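Local coordinates for diacylglycerol O-acyltransferase (Marinobacter hydrocarbonoclasticus, PDB 6CHJ), which probably transfers acyl groups from acyl-CoA to long-chain alcohols or diacylglycerol, making wax esters and triacylglycerol, at residues 20-25 with 131-136; 289-294 with 374-379. One frame throughout, in Å; residues are numbered along the deposited sequence.

Contact 1: residues 20-25 with 131-136; sequences PMHVGG and YTKVHH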
# COMPACT_ATOMS: atom_id res chain seq x y z
N PRO B 20 2.64 -8.36 5.94
CA PRO B 20 1.21 -8.43 5.65
C PRO B 20 0.80 -9.90 5.52
O PRO B 20 1.60 -10.77 5.14
CB PRO B 20 1.07 -7.66 4.34
CG PRO B 20 2.21 -6.71 4.37
CD PRO B 20 3.33 -7.44 5.02
N MET B 21 -0.44 -10.16 5.89
CA MET B 21 -0.97 -11.51 5.95
C MET B 21 -2.09 -11.69 4.94
O MET B 21 -3.12 -12.30 5.20
CB MET B 21 -1.40 -11.84 7.39
CG MET B 21 -0.22 -11.92 8.39
SD MET B 21 1.07 -13.17 8.00
CE MET B 21 0.06 -14.58 7.78
N HIS B 22 -1.91 -11.10 3.76
CA HIS B 22 -2.83 -11.31 2.65
C HIS B 22 -2.16 -12.19 1.60
O HIS B 22 -0.94 -12.16 1.43
CB HIS B 22 -3.26 -9.97 2.03
CG HIS B 22 -2.12 -9.13 1.52
ND1 HIS B 22 -1.60 -8.07 2.24
CD2 HIS B 22 -1.43 -9.17 0.36
CE1 HIS B 22 -0.62 -7.51 1.55
NE2 HIS B 22 -0.49 -8.17 0.41
N VAL B 23 -2.96 -12.98 0.90
CA VAL B 23 -2.48 -13.70 -0.26
C VAL B 23 -2.93 -12.95 -1.51
O VAL B 23 -3.72 -12.01 -1.45
CB VAL B 23 -2.97 -15.15 -0.29
CG1 VAL B 23 -2.67 -15.84 1.05
CG2 VAL B 23 -4.48 -15.18 -0.62
N GLY B 24 -2.42 -13.39 -2.66
CA GLY B 24 -2.70 -12.76 -3.94
C GLY B 24 -2.56 -13.75 -5.07
O GLY B 24 -2.04 -14.85 -4.90
N GLY B 25 -3.06 -13.35 -6.23
CA GLY B 25 -2.90 -14.13 -7.44
C GLY B 25 -2.81 -13.24 -8.65
O GLY B 25 -3.49 -12.21 -8.75
N TYR B 131 -4.59 -8.67 -10.99
CA TYR B 131 -3.94 -8.92 -9.72
C TYR B 131 -4.98 -8.82 -8.62
O TYR B 131 -5.52 -7.74 -8.37
CB TYR B 131 -2.79 -7.97 -9.44
CG TYR B 131 -2.33 -8.09 -7.99
CD1 TYR B 131 -1.60 -9.21 -7.55
CD2 TYR B 131 -2.69 -7.12 -7.06
CE1 TYR B 131 -1.22 -9.33 -6.22
CE2 TYR B 131 -2.33 -7.24 -5.73
CZ TYR B 131 -1.59 -8.34 -5.31
OH TYR B 131 -1.24 -8.39 -4.00
N THR B 132 -5.23 -9.94 -7.94
CA THR B 132 -6.22 -10.05 -6.88
C THR B 132 -5.54 -10.25 -5.54
O THR B 132 -4.60 -11.03 -5.43
CB THR B 132 -7.17 -11.22 -7.16
OG1 THR B 132 -7.73 -11.06 -8.47
CG2 THR B 132 -8.29 -11.29 -6.14
N LYS B 133 -6.02 -9.55 -4.52
CA LYS B 133 -5.41 -9.56 -3.19
C LYS B 133 -6.53 -9.83 -2.19
O LYS B 133 -7.50 -9.07 -2.13
CB LYS B 133 -4.74 -8.20 -2.89
CG LYS B 133 -4.09 -8.07 -1.52
CD LYS B 133 -3.85 -6.62 -1.09
CE LYS B 133 -3.10 -5.79 -2.14
NZ LYS B 133 -2.06 -4.95 -1.46
N VAL B 134 -6.41 -10.92 -1.42
CA VAL B 134 -7.40 -11.21 -0.38
C VAL B 134 -6.69 -11.55 0.92
O VAL B 134 -5.68 -12.27 0.91
CB VAL B 134 -8.36 -12.36 -0.77
CG1 VAL B 134 -9.45 -12.53 0.30
CG2 VAL B 134 -9.00 -12.07 -2.11
N HIS B 135 -7.23 -11.07 2.03
CA HIS B 135 -6.63 -11.36 3.33
C HIS B 135 -6.89 -12.81 3.73
O HIS B 135 -8.00 -13.33 3.59
CB HIS B 135 -7.17 -10.42 4.39
CG HIS B 135 -6.29 -10.32 5.60
ND1 HIS B 135 -6.38 -11.20 6.66
CD2 HIS B 135 -5.25 -9.49 5.88
CE1 HIS B 135 -5.46 -10.89 7.56
NE2 HIS B 135 -4.76 -9.86 7.11
N HIS B 136 -5.85 -13.47 4.28
CA HIS B 136 -5.97 -14.87 4.68
C HIS B 136 -7.02 -15.08 5.76
O HIS B 136 -7.64 -16.16 5.82
CB HIS B 136 -4.60 -15.39 5.14
CG HIS B 136 -4.40 -16.87 4.94
ND1 HIS B 136 -5.04 -17.82 5.70
CD2 HIS B 136 -3.62 -17.55 4.06
CE1 HIS B 136 -4.67 -19.03 5.29
NE2 HIS B 136 -3.81 -18.89 4.30
O HOH W 1 -6.03 -12.14 -10.57

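Contact 2: residues 289-294 with 374-379; sequences LVAFVP and FNVVIS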
# COMPACT_ATOMS: atom_id res chain seq x y z
N LEU B 289 19.85 -27.04 2.70
CA LEU B 289 18.61 -26.38 3.08
C LEU B 289 17.50 -27.41 3.28
O LEU B 289 17.49 -28.47 2.65
CB LEU B 289 18.19 -25.36 2.03
CG LEU B 289 18.57 -23.91 2.28
CD1 LEU B 289 20.07 -23.76 2.30
CD2 LEU B 289 17.96 -23.05 1.19
N VAL B 290 16.54 -27.06 4.16
CA VAL B 290 15.37 -27.89 4.40
C VAL B 290 14.12 -27.10 4.04
O VAL B 290 14.03 -25.91 4.35
CB VAL B 290 15.31 -28.36 5.87
CG1 VAL B 290 13.98 -29.05 6.18
CG2 VAL B 290 16.50 -29.24 6.18
N ALA B 291 13.16 -27.77 3.39
CA ALA B 291 11.94 -27.15 2.90
C ALA B 291 10.70 -27.70 3.59
O ALA B 291 10.55 -28.92 3.74
CB ALA B 291 11.79 -27.37 1.39
N PHE B 292 9.80 -26.80 3.98
CA PHE B 292 8.47 -27.16 4.45
C PHE B 292 7.57 -27.44 3.24
O PHE B 292 7.26 -26.52 2.48
CB PHE B 292 7.93 -26.01 5.31
CG PHE B 292 6.52 -26.23 5.86
CD1 PHE B 292 6.31 -26.29 7.23
CD2 PHE B 292 5.42 -26.30 5.02
CE1 PHE B 292 5.04 -26.47 7.73
CE2 PHE B 292 4.14 -26.48 5.52
CZ PHE B 292 3.95 -26.56 6.88
N VAL B 293 7.11 -28.69 3.10
CA VAL B 293 6.43 -29.14 1.89
C VAL B 293 5.11 -29.84 2.19
O VAL B 293 5.10 -31.01 2.57
CB VAL B 293 7.33 -30.08 1.08
CG1 VAL B 293 6.66 -30.47 -0.23
CG2 VAL B 293 8.71 -29.45 0.84
N PRO B 294 3.96 -29.17 2.00
CA PRO B 294 2.68 -29.90 2.08
C PRO B 294 2.59 -30.98 1.00
O PRO B 294 3.10 -30.82 -0.11
CB PRO B 294 1.63 -28.80 1.86
CG PRO B 294 2.35 -27.49 2.19
CD PRO B 294 3.78 -27.72 1.80
N PHE B 374 12.96 -25.34 9.21
CA PHE B 374 12.90 -25.31 7.77
C PHE B 374 13.29 -23.92 7.30
O PHE B 374 13.05 -22.93 7.99
CB PHE B 374 11.53 -25.74 7.20
CG PHE B 374 10.36 -24.94 7.72
CD1 PHE B 374 9.94 -23.80 7.06
CD2 PHE B 374 9.65 -25.37 8.85
CE1 PHE B 374 8.85 -23.07 7.53
CE2 PHE B 374 8.55 -24.65 9.32
CZ PHE B 374 8.15 -23.49 8.66
N ASN B 375 13.91 -23.87 6.13
CA ASN B 375 14.41 -22.60 5.63
C ASN B 375 13.44 -21.92 4.69
O ASN B 375 13.55 -20.70 4.50
CB ASN B 375 15.76 -22.81 4.94
CG ASN B 375 16.77 -23.51 5.85
OD1 ASN B 375 16.83 -24.74 5.89
ND2 ASN B 375 17.57 -22.74 6.56
N VAL B 376 12.47 -22.65 4.14
CA VAL B 376 11.56 -22.09 3.15
C VAL B 376 10.33 -22.97 3.04
O VAL B 376 10.38 -24.17 3.30
CB VAL B 376 12.31 -21.94 1.79
CG1 VAL B 376 12.89 -23.29 1.36
CG2 VAL B 376 11.40 -21.36 0.72
N VAL B 377 9.21 -22.37 2.62
CA VAL B 377 8.00 -23.10 2.26
C VAL B 377 7.99 -23.29 0.75
O VAL B 377 8.25 -22.34 0.00
CB VAL B 377 6.74 -22.34 2.70
CG1 VAL B 377 5.47 -23.05 2.18
CG2 VAL B 377 6.73 -22.21 4.23
N ILE B 378 7.72 -24.51 0.30
CA ILE B 378 7.52 -24.80 -1.11
C ILE B 378 6.14 -25.44 -1.23
O ILE B 378 5.99 -26.64 -0.97
CB ILE B 378 8.60 -25.71 -1.70
CG1 ILE B 378 10.01 -25.17 -1.39
CG2 ILE B 378 8.39 -25.84 -3.20
CD1 ILE B 378 11.14 -25.98 -2.08
N SER B 379 5.14 -24.65 -1.61
CA SER B 379 3.76 -25.10 -1.66
C SER B 379 3.37 -25.44 -3.08
O SER B 379 3.74 -24.74 -4.03
CB SER B 379 2.82 -24.04 -1.11
OG SER B 379 1.71 -24.65 -0.48

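Contact 1: residues 20-25 with 131-136
Tyr131 brings ring atom CD1 to 3.7 Å from Gly25 O, while its hydroxyl is hydrogen-bonded to His104 ND1. Next along the strand, Thr132 exchanges two backbone hydrogen bonds with Gly25, and a water joins Thr132 OG1 to Gly25 O. Lys133 faces Gly24 in a non-hydrogen-bonded pair. With CG anti to the backbone N (chi1 179°), its aliphatic chain climbs across His22: CG reaches 3.4 Å from His22 CD2, and CD makes a CH-pi contact 3.9 Å from the His22 ring centroid. Beyond this contact, Lys133 NZ bonds Glu103 O and His106 O, and His22 NE2 bonds His104 O. Val134 and Val23 form the second doubly bonded pair. The His135 ring lies with Met21 O 3.4 Å above its plane, its ND1 bonded to Ser137 N and its NE2 to Glu15. An alanine at His135 would probably leave Glu15 and Ser137 N without this mate and open a gap beside Met21 O. His136 N holds Met21 O by a 3.1 Å bond, and Val23 CG1 meets the His136 ring edge at CD2, 3.6 Å away. His135 and His136 open the HHxxxDG active-site motif of CoA-dependent acyltransferases, here placed at the end of an antiparallel strand pair.

Contact 2: residues 289-294 with 374-379
Asn375 grips Val290 from both ends: its backbone N donates to Val290 O at 2.7 Å, and Val290 N donates to the side-chain OD1 at 2.9 Å, nearly straight at 170°. With CG beside the backbone N (chi1 -54°), OD1 can take a hydrogen bond that strand pairing would ordinarily give to a main-chain carbonyl. Phe292 continues the parallel ladder, with Phe292 N bonding Val376 O at 2.8 Å and Ile378 N bonding Phe292 O at 3.0 Å, the two bonds bracketing Val377. On the face carrying Phe292 and Val377, the aromatic rings pack closely. Phe292 CB lies 3.6 Å from the Phe374 ring centroid, over its face, and the Phe292 ring turns its edge to that same face, an edge-to-face pair with centroids 4.9 Å apart and planes at 60°. The other face is aliphatic, Ala291 CB resting 3.8 Å from Ile378 CD1. Helix 262-280 covers this aliphatic side, touching Val376 and Leu289 through Leu274 and Ile378 through Cys270. Leu312 and Val310 of strand 310-314 touch Phe374 and Phe292, respectively. Within the mixed sheet, strands 290-294 and 376-380 run side by side between strands 310-314 and 410-417.

The contacts belong to different six-stranded mixed sheets and share no strand; their centres are about 20 Å apart and their nearest atoms about 9 Å. Contact 1 is the more buried and lies nearer the centre of the chain, whereas contact 2 is partly buried. Neither is touched by another protein chain. Their chemistry differs: 20-25 with 131-136 is an antiparallel pair in which His22 and His135 bond to residues outside the pair, and it contains the start of the active-site motif, while 289-294 with 374-379 is a parallel pair dominated by aromatic and aliphatic packing, with Asn375 giving the one side-chain hydrogen bond between the segments. Contact 1 joins strands of the catalytic domain; segment 374-379 belongs to the C-terminal domain.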